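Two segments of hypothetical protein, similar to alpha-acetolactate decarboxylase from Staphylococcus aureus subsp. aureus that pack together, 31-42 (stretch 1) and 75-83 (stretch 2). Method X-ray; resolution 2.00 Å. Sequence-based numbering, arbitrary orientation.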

# COMPACT_ATOMS: atom_id res chain seq x y z
N LEU A 31 -7.97 11.85 12.27
CA LEU A 31 -6.66 11.20 12.24
C LEU A 31 -6.24 10.76 13.64
O LEU A 31 -5.74 9.66 13.83
N LEU A 32 -6.47 11.63 14.62
CA LEU A 32 -6.11 11.33 16.00
C LEU A 32 -6.83 10.09 16.52
O LEU A 32 -6.39 9.47 17.49
N GLU A 33 -7.94 9.73 15.88
CA GLU A 33 -8.68 8.55 16.29
C GLU A 33 -7.85 7.30 16.00
O GLU A 33 -8.03 6.26 16.64
N HIS A 34 -6.92 7.41 15.05
CA HIS A 34 -6.07 6.29 14.68
C HIS A 34 -4.66 6.32 15.27
O HIS A 34 -3.90 5.37 15.09
N GLY A 35 -4.31 7.39 15.97
CA GLY A 35 -2.97 7.44 16.54
C GLY A 35 -2.66 8.64 17.42
O GLY A 35 -3.51 9.49 17.66
N ASN A 36 -1.41 8.68 17.89
CA ASN A 36 -0.93 9.76 18.75
C ASN A 36 0.45 10.24 18.32
O ASN A 36 1.00 11.18 18.91
N LEU A 37 1.02 9.60 17.31
CA LEU A 37 2.33 9.97 16.80
C LEU A 37 2.36 9.86 15.29
O LEU A 37 2.00 8.83 14.73
N GLY A 38 2.78 10.94 14.62
CA GLY A 38 2.83 10.92 13.18
C GLY A 38 3.17 12.25 12.53
O GLY A 38 3.59 13.20 13.19
N ILE A 39 2.96 12.30 11.22
CA ILE A 39 3.26 13.49 10.44
C ILE A 39 2.16 13.72 9.41
O ILE A 39 1.43 12.80 9.05
N ALA A 40 2.07 14.95 8.92
CA ALA A 40 1.08 15.30 7.91
C ALA A 40 1.27 16.74 7.47
O ALA A 40 2.31 17.35 7.70
N THR A 41 0.25 17.27 6.80
CA THR A 41 0.25 18.65 6.35
C THR A 41 -1.22 19.04 6.22
O THR A 41 -2.10 18.19 6.36
N LEU A 42 -1.48 20.32 5.99
CA LEU A 42 -2.86 20.78 5.88
C LEU A 42 -3.30 21.00 4.44
O LEU A 42 -2.52 20.81 3.51
N PRO A 75 -4.66 16.54 3.47
CA PRO A 75 -4.69 15.81 2.20
C PRO A 75 -3.85 14.53 2.25
O PRO A 75 -4.04 13.62 1.44
N TYR A 76 -2.93 14.48 3.22
CA TYR A 76 -2.04 13.33 3.40
C TYR A 76 -1.52 13.28 4.83
O TYR A 76 -0.97 14.25 5.34
N ALA A 77 -1.67 12.12 5.47
CA ALA A 77 -1.23 11.96 6.85
C ALA A 77 -0.87 10.51 7.18
O ALA A 77 -1.45 9.58 6.63
N SER A 78 0.09 10.35 8.09
CA SER A 78 0.53 9.03 8.54
C SER A 78 0.52 9.10 10.06
O SER A 78 1.08 10.04 10.64
N ILE A 79 -0.11 8.13 10.72
CA ILE A 79 -0.19 8.15 12.17
C ILE A 79 -0.24 6.75 12.79
O ILE A 79 -0.57 5.78 12.12
N THR A 80 0.10 6.66 14.07
CA THR A 80 0.09 5.38 14.75
C THR A 80 -0.03 5.52 16.26
O THR A 80 0.26 6.58 16.82
N ASN A 81 -0.49 4.45 16.90
CA ASN A 81 -0.59 4.41 18.36
C ASN A 81 0.79 3.88 18.71
O ASN A 81 1.00 2.67 18.76
N PHE A 82 1.73 4.79 18.92
CA PHE A 82 3.10 4.43 19.21
C PHE A 82 3.32 3.55 20.43
O PHE A 82 3.06 3.94 21.56
N LYS A 83 3.82 2.34 20.16
CA LYS A 83 4.14 1.36 21.19
C LYS A 83 5.56 0.89 20.87
O LYS A 83 5.76 -0.04 20.09

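Two antiparallel strands, pairing L37 with T80 and I39 with S78, form the backbone frame of this contact, and I79, L37 and L31 cover the most surface. I79 covers more than any other residue. It shares one face of the sheet with A77 and A40, and both its chi angles are t, so the chain is extended and its end reaches back toward the other stretch. There CD1 lies 3.4 Å from C of G35 and 3.6 Å from O of L31, while CG2 meets CD1 of L31 at 3.9 Å and CB of H34 at 3.8 Å. A branched aliphatic chain suits this site, since both arms find carbon and backbone surface to pack on, and both touch L31. The absence of a side chain at G35 makes room: an ideal CB there would sit 2.5 Å from CG1 of I79. G38, paired with I79, is equally constrained, for a CB would fall 2.1 Å from O of S78.

Farther along this face the residues are small. CB of A77 packs 3.4 Å from CB of A40 and 3.6 Å from CD1 of L31, whose CB points toward the strand and whose chi1, -102°, lies between wells.

L37 points to the other face, along with I39, S78 and T80. Its chi angles are both t, and CD1 lies over one face of the F82 ring, 4.0 Å from the ring centroid, in a CH-pi contact; CD2 approaches CG2 of T80 at 4.1 Å. F82, with chi1 t, has its CB directed toward the other stretch and offers a flat ring face on which the methyl of L37 can rest.

The polar side-chain link across the stretches comes from N36. With chi1 p, its OD1 accepts a hydrogen bond from N of F82 at 3.2 Å, so the amide holds the loop after the strand beside L37. The hydroxyls of S78 and T80 are satisfied elsewhere in the structure, leaving their methylene and methyl carbons to face I39 and L37.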

# COMPACT_ATOMS: atom_id res chain seq x y z
CB LEU A 31 -5.61 12.15 11.65
CG LEU A 31 -5.21 11.89 10.20
CD1 LEU A 31 -4.41 10.60 10.12
CD2 LEU A 31 -6.44 11.82 9.32
CB LEU A 32 -6.42 12.54 16.89
CG LEU A 32 -5.38 13.66 16.81
CD1 LEU A 32 -5.80 14.83 17.68
CD2 LEU A 32 -4.03 13.12 17.26
CB GLU A 33 -10.01 8.45 15.54
CG GLU A 33 -11.08 9.45 15.99
CD GLU A 33 -11.45 9.29 17.46
OE1 GLU A 33 -10.68 9.77 18.33
OE2 GLU A 33 -12.50 8.68 17.75
CB HIS A 34 -5.96 6.18 13.15
CG HIS A 34 -7.25 5.89 12.46
ND1 HIS A 34 -8.17 6.87 12.14
CD2 HIS A 34 -7.79 4.72 12.03
CE1 HIS A 34 -9.20 6.32 11.54
NE2 HIS A 34 -9.00 5.02 11.45
CB ASN A 36 -0.88 9.28 20.20
CG ASN A 36 -0.17 7.95 20.35
OD1 ASN A 36 0.91 7.74 19.79
ND2 ASN A 36 -0.77 7.05 21.11
CB LEU A 37 3.41 9.07 17.41
CG LEU A 37 4.85 9.29 16.91
CD1 LEU A 37 5.83 8.87 18.00
CD2 LEU A 37 5.08 8.50 15.63
CB ILE A 39 4.58 13.31 9.69
CG1 ILE A 39 4.47 12.13 8.73
CG2 ILE A 39 5.71 13.06 10.69
CD1 ILE A 39 5.75 11.78 8.02
CB ALA A 40 -0.34 15.11 8.48
CB THR A 41 0.97 18.80 5.00
OG1 THR A 41 0.90 20.17 4.58
CG2 THR A 41 0.36 17.89 3.94
CB LEU A 42 -3.04 22.08 6.67
CG LEU A 42 -2.68 22.02 8.16
CD1 LEU A 42 -2.96 23.37 8.79
CD2 LEU A 42 -3.49 20.93 8.85
CB PRO A 75 -4.13 16.82 1.22
CG PRO A 75 -3.05 17.45 2.04
CD PRO A 75 -3.70 17.66 3.40
CB TYR A 76 -0.86 13.42 2.43
CG TYR A 76 0.14 12.28 2.59
CD1 TYR A 76 -0.29 10.96 2.68
CD2 TYR A 76 1.51 12.54 2.64
CE1 TYR A 76 0.62 9.92 2.81
CE2 TYR A 76 2.43 11.50 2.78
CZ TYR A 76 1.98 10.19 2.86
OH TYR A 76 2.87 9.15 3.00
CB ALA A 77 -2.32 12.44 7.80
CB SER A 78 1.94 8.73 8.05
OG SER A 78 2.00 8.73 6.63
CB ILE A 79 -1.43 8.95 12.64
CG1 ILE A 79 -1.22 9.45 14.07
CG2 ILE A 79 -2.67 8.06 12.57
CD1 ILE A 79 -2.29 10.43 14.53
CB THR A 80 1.39 4.59 14.46
OG1 THR A 80 1.28 3.27 15.01
CG2 THR A 80 2.58 5.30 15.09
CB ASN A 81 -1.66 3.42 18.81
CG ASN A 81 -3.06 3.89 18.50
OD1 ASN A 81 -3.46 4.99 18.89
ND2 ASN A 81 -3.83 3.06 17.80
CB PHE A 82 3.97 5.68 19.34
CG PHE A 82 5.44 5.40 19.22
CD1 PHE A 82 5.96 4.85 18.05
CD2 PHE A 82 6.31 5.68 20.27
CE1 PHE A 82 7.32 4.56 17.94
CE2 PHE A 82 7.67 5.40 20.17
CZ PHE A 82 8.18 4.84 19.00
CB LYS A 83 3.15 0.19 21.11
CG LYS A 83 3.50 -1.00 21.99
CD LYS A 83 3.45 -0.66 23.47
CE LYS A 83 3.91 -1.84 24.31
NZ LYS A 83 5.32 -2.20 24.01